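Local coordinates for fructooligosaccharide ABC transporter substrate-binding protein FusA (PDB 5G62), which binds short- and long-chain fructooligosaccharides, preferring tetrasaccharides and larger, and delivers them to an ABC transporter for import, at residues T269-N274 against T369-L374; S68-M73 against D431-A436. The protein carries 2 engineered substitutions. All coordinates share one frame; numbering follows the deposited sequence. Where two conformers were deposited one is given.

Contact 1 of 2, residues T269-N274 against T369-L374. With FRU (beta-D-fructofuranose), chain C; FRU (beta-D-fructofuranose), chain B.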
# COMPACT_ATOMS: atom_id res chain seq x y z
N THR A 269 4.75 10.03 4.57
CA THR A 269 5.15 9.13 3.49
C THR A 269 5.49 7.76 4.07
O THR A 269 5.65 7.59 5.28
CB THR A 269 6.33 9.70 2.65
OG1 THR A 269 6.45 9.00 1.39
CG2 THR A 269 7.64 9.63 3.43
N TRP A 270 5.65 6.77 3.18
CA TRP A 270 6.08 5.45 3.67
C TRP A 270 7.47 5.50 4.31
O TRP A 270 7.66 4.98 5.41
CB TRP A 270 6.12 4.42 2.53
CG TRP A 270 6.48 3.01 2.97
CD1 TRP A 270 7.74 2.42 2.95
CD2 TRP A 270 5.56 1.98 3.36
NE1 TRP A 270 7.64 1.08 3.33
CE2 TRP A 270 6.32 0.79 3.59
CE3 TRP A 270 4.17 1.94 3.54
CZ2 TRP A 270 5.73 -0.39 4.03
CZ3 TRP A 270 3.58 0.75 3.96
CH2 TRP A 270 4.36 -0.40 4.17
N ASP A 271 8.44 6.07 3.60
CA ASP A 271 9.84 6.12 4.00
C ASP A 271 10.39 7.48 3.59
O ASP A 271 10.37 7.84 2.40
CB ASP A 271 10.61 4.97 3.31
CG ASP A 271 12.11 4.88 3.70
OD1 ASP A 271 12.73 5.86 4.16
OD2 ASP A 271 12.67 3.81 3.46
N LYS A 272 10.87 8.25 4.59
CA LYS A 272 11.45 9.59 4.33
C LYS A 272 12.54 9.59 3.25
O LYS A 272 12.77 10.61 2.59
CB LYS A 272 12.04 10.17 5.62
CG LYS A 272 13.30 9.49 6.12
CD LYS A 272 13.85 10.04 7.45
CE LYS A 272 15.30 9.57 7.67
NZ LYS A 272 15.88 10.01 8.96
N ASN A 273 13.24 8.46 3.07
CA ASN A 273 14.37 8.41 2.13
C ASN A 273 13.91 8.58 0.69
O ASN A 273 14.70 8.98 -0.16
CB ASN A 273 15.14 7.09 2.31
CG ASN A 273 15.97 7.05 3.62
OD1 ASN A 273 17.05 7.58 3.66
ND2 ASN A 273 15.48 6.38 4.63
N ASN A 274 12.64 8.32 0.40
CA ASN A 274 12.09 8.60 -0.92
C ASN A 274 11.72 10.06 -1.13
O ASN A 274 11.49 10.45 -2.27
CB ASN A 274 10.85 7.72 -1.16
CG ASN A 274 11.17 6.24 -1.13
OD1 ASN A 274 12.20 5.83 -1.65
ND2 ASN A 274 10.32 5.45 -0.49
N THR A 369 20.73 6.59 -2.72
CA THR A 369 19.70 6.47 -3.73
C THR A 369 18.38 6.17 -3.04
O THR A 369 18.34 5.39 -2.09
CB THR A 369 20.04 5.35 -4.70
OG1 THR A 369 21.27 5.65 -5.35
CG2 THR A 369 18.96 5.19 -5.75
N ALA A 370 17.30 6.79 -3.51
CA ALA A 370 15.98 6.52 -2.95
C ALA A 370 15.61 5.04 -3.14
O ALA A 370 15.67 4.55 -4.27
CB ALA A 370 14.93 7.42 -3.62
N PRO A 371 15.22 4.32 -2.09
CA PRO A 371 14.91 2.89 -2.27
C PRO A 371 13.81 2.64 -3.30
O PRO A 371 13.93 1.70 -4.09
CB PRO A 371 14.51 2.43 -0.87
CG PRO A 371 14.23 3.72 -0.07
CD PRO A 371 15.05 4.78 -0.70
N ALA A 372 12.77 3.48 -3.36
CA ALA A 372 11.71 3.20 -4.31
C ALA A 372 12.13 3.47 -5.75
O ALA A 372 11.60 2.84 -6.67
CB ALA A 372 10.45 4.00 -3.95
N GLU A 373 13.07 4.39 -5.98
CA GLU A 373 13.50 4.75 -7.33
C GLU A 373 14.24 3.59 -8.01
O GLU A 373 13.87 3.14 -9.09
CB GLU A 373 14.39 5.98 -7.25
CG GLU A 373 15.11 6.38 -8.54
CD GLU A 373 16.02 7.60 -8.32
OE1 GLU A 373 15.58 8.58 -7.67
OE2 GLU A 373 17.19 7.55 -8.75
N LEU A 374 15.29 3.08 -7.36
CA LEU A 374 16.00 1.95 -7.95
C LEU A 374 15.12 0.70 -8.00
O LEU A 374 15.18 -0.04 -8.97
CB LEU A 374 17.29 1.67 -7.19
CG LEU A 374 18.18 0.55 -7.76
CD1 LEU A 374 18.56 0.75 -9.26
CD2 LEU A 374 19.42 0.42 -6.90
C1 FRU C . 6.93 -0.84 0.26
C2 FRU C . 7.47 0.11 -0.81
C3 FRU C . 9.00 0.52 -0.56
C4 FRU C . 9.07 1.90 -1.15
C5 FRU C . 7.93 2.40 -0.71
C6 FRU C . 7.46 3.51 -1.64
O1 FRU C . 7.60 -2.12 0.16
O3 FRU C . 9.84 -0.34 -1.21
O4 FRU C . 10.20 2.65 -0.83
O5 FRU C . 6.86 1.21 -0.69
O6 FRU C . 6.17 3.79 -1.24
C1 FRU B . 6.33 -3.39 1.80
C2 FRU B . 7.68 -2.85 1.43
C3 FRU B . 8.79 -4.00 1.31
C4 FRU B . 10.03 -3.24 1.57
C5 FRU B . 9.66 -2.49 2.63
C6 FRU B . 10.45 -1.23 2.77
O1 FRU B . 5.77 -4.26 0.88
O3 FRU B . 8.74 -4.66 0.10
O4 FRU B . 11.03 -4.15 1.88
O5 FRU B . 8.11 -2.17 2.40
O6 FRU B . 10.03 -0.47 3.86
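Asn274 and Ala372 carry the polar contact between the loop after strand 264-269 and the first turn of helix 371-378. Among the hydrogen bonds, Ala372 N donates to Asn274 OD1 at 3.0 Å with an N-H...O angle of 167°, nearly straight, although the donor is tilted 30° from the carbonyl plane. The other end of the same amide serves the sugar: Asn274 ND2 donates to O4 of the chain C fructose over 2.8 Å. Within the loop, Asp271 OD1 closes an Asx turn by accepting from Asn273 N from above the carboxylate plane, and it also takes Asn273 ND2 on its syn lone pair.

Van der Waals contacts fill in around these bonds. The Pro371 ring crosses the Asn274 amide obliquely, with CD 3.2 Å from Asn274 OD1, and the same CD meets Asn273 CB at 3.8 Å. Ala372 CB lies 3.4 Å from O4 of the chain C fructose.

Trp270 addresses the ligand in two ways. CG anti to the backbone N (chi1 -177°) carries the indole out to the sugars; C1 of the chain C fructose sits 3.5 Å above one face, toward the rim. At the ring edge, NE1 donates in plane to O6 of the chain B fructose at 2.9 Å; Arg404 adds a cation-pi interaction.

Both ends of the Asn274 amide are thus engaged, which fixes its flip: the oxygen is held by the helix's first turn, so the nitrogen is presented to the substrate.

Contact 2 of 2, residues S68-M73 against D431-A436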
# COMPACT_ATOMS: atom_id res chain seq x y z
N SER A 68 -9.42 -6.12 -8.22
CA SER A 68 -10.27 -6.26 -7.04
C SER A 68 -10.98 -7.61 -7.08
O SER A 68 -11.09 -8.25 -8.12
CB SER A 68 -11.28 -5.12 -6.94
OG SER A 68 -12.11 -5.08 -8.06
N ASP A 69 -11.48 -8.03 -5.92
CA ASP A 69 -12.27 -9.26 -5.85
C ASP A 69 -13.49 -9.20 -6.76
O ASP A 69 -13.82 -10.19 -7.41
CB ASP A 69 -12.71 -9.52 -4.41
CG ASP A 69 -11.56 -9.97 -3.50
OD1 ASP A 69 -10.46 -10.21 -3.99
OD2 ASP A 69 -11.79 -10.08 -2.28
N VAL A 70 -14.22 -8.07 -6.78
CA VAL A 70 -15.42 -8.04 -7.61
C VAL A 70 -15.05 -8.22 -9.08
O VAL A 70 -15.69 -8.99 -9.80
CB VAL A 70 -16.25 -6.76 -7.35
CG1 VAL A 70 -15.50 -5.47 -7.69
CG2 VAL A 70 -17.62 -6.85 -8.07
N ASP A 71 -13.96 -7.58 -9.52
CA ASP A 71 -13.48 -7.79 -10.88
C ASP A 71 -13.11 -9.24 -11.12
O ASP A 71 -13.51 -9.84 -12.13
CB ASP A 71 -12.28 -6.86 -11.16
CG ASP A 71 -12.71 -5.43 -11.42
OD1 ASP A 71 -13.90 -5.20 -11.67
OD2 ASP A 71 -11.88 -4.52 -11.37
N LEU A 72 -12.35 -9.84 -10.20
CA LEU A 72 -11.97 -11.24 -10.28
C LEU A 72 -13.16 -12.15 -10.52
O LEU A 72 -13.15 -12.94 -11.46
CB LEU A 72 -11.26 -11.67 -9.00
CG LEU A 72 -9.76 -11.91 -8.99
CD1 LEU A 72 -9.37 -12.70 -7.74
CD2 LEU A 72 -9.26 -12.57 -10.26
N MET A 73 -14.17 -12.08 -9.65
CA MET A 73 -15.32 -12.98 -9.78
C MET A 73 -16.13 -12.70 -11.04
O MET A 73 -16.69 -13.62 -11.65
CB MET A 73 -16.23 -12.88 -8.56
CG MET A 73 -15.64 -13.41 -7.30
SD MET A 73 -15.05 -15.10 -7.47
CE MET A 73 -16.52 -15.97 -7.92
N ASP A 431 -22.50 -10.47 -2.66
CA ASP A 431 -22.11 -9.49 -1.66
C ASP A 431 -21.09 -8.51 -2.23
O ASP A 431 -21.16 -7.30 -1.95
CB ASP A 431 -21.62 -10.22 -0.41
CG ASP A 431 -22.75 -10.66 0.45
OD1 ASP A 431 -23.81 -10.02 0.39
OD2 ASP A 431 -22.61 -11.64 1.20
N LEU A 432 -20.17 -9.00 -3.07
CA LEU A 432 -19.23 -8.12 -3.73
C LEU A 432 -19.95 -7.09 -4.60
O LEU A 432 -19.59 -5.92 -4.61
CB LEU A 432 -18.24 -8.91 -4.56
CG LEU A 432 -17.21 -9.77 -3.80
CD1 LEU A 432 -16.52 -10.66 -4.78
CD2 LEU A 432 -16.21 -8.88 -3.07
N ASP A 433 -20.98 -7.50 -5.31
CA ASP A 433 -21.59 -6.52 -6.18
C ASP A 433 -22.47 -5.54 -5.39
O ASP A 433 -22.49 -4.36 -5.73
CB ASP A 433 -22.32 -7.22 -7.34
CG ASP A 433 -21.35 -7.68 -8.44
OD1 ASP A 433 -20.76 -6.80 -9.12
OD2 ASP A 433 -21.16 -8.91 -8.63
N LYS A 434 -23.12 -5.97 -4.32
CA LYS A 434 -23.79 -5.01 -3.45
C LYS A 434 -22.79 -3.99 -2.87
O LYS A 434 -23.05 -2.77 -2.90
CB LYS A 434 -24.53 -5.75 -2.34
CG LYS A 434 -25.22 -4.86 -1.33
CD LYS A 434 -26.30 -4.00 -1.98
CE LYS A 434 -27.16 -3.26 -0.94
NZ LYS A 434 -28.06 -4.14 -0.13
N ILE A 435 -21.65 -4.45 -2.35
CA ILE A 435 -20.63 -3.54 -1.80
C ILE A 435 -20.10 -2.59 -2.88
O ILE A 435 -19.86 -1.40 -2.62
CB ILE A 435 -19.47 -4.35 -1.17
CG1 ILE A 435 -19.90 -5.05 0.12
CG2 ILE A 435 -18.25 -3.45 -0.94
CD1 ILE A 435 -20.37 -4.11 1.16
N ALA A 436 -19.87 -3.10 -4.09
CA ALA A 436 -19.32 -2.25 -5.15
C ALA A 436 -20.29 -1.14 -5.56
O ALA A 436 -19.83 -0.03 -5.86
CB ALA A 436 -18.95 -3.09 -6.35
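Helix-helix packing joins the N-terminal turn of helix 69-77 to the long helix 429-456, with Val70 and Leu432 at its centre. The axes of the short segments approach to 9.5 Å and run at 133° to one another, about midway between perpendicular and antiparallel. Val70 CB rests against Leu432 CB at 4.0 Å.

Leu432 extends across the turn with its two methyl ends divided: CD2 touches Asp69 CB at 3.8 Å, while CD1 reaches Met73 CG, also at 3.8 Å. The Met73 and Leu432 side chains cross at about a right angle, and bends at chi2 and chi3 turn the end of Met73 away from the opposing helix. On the other flank Val70 places CG2 anti to its backbone N, where this methyl meets Ala436 CB at 4.3 Å. Asp433 has two conformers; in the one given OD1 comes 3.3 Å from Val70 CG2, a doubtful approach. The interface is chiefly apolar.

Ser68 caps helix 69-77 through a weak bond from Asp71 N to Ser68 OG. Asp69 directs its charge elsewhere, into a salt bridge with Arg307. Ile435 packs on helix 475-491, and on the other helix Leu72 meets Ile81 and Ser118; Met73 also touches Phe426 and Leu432 touches Met427, just before helix 429-456.

Contacts 1 and 2 occupy opposite sides of the chain's centre, with their own centres 33 Å apart and their nearest atoms about 19 Å apart. Contact 1 belongs to the glycan pocket, contributing Trp270, Asn274 and Ala372; the Ala372 side chain is also about 6 Å from that of Arg375, another substrate-binding residue. Contact 2 is structural packing at the surface, and it stands apart from the site: the Asp69 side chain lies about 11 Å from that of substrate-binding Lys309. In sequence, both segments of contact 1 fall between those of contact 2, so the pairing of 68-73 with 431-436 brackets the pocket-forming segments.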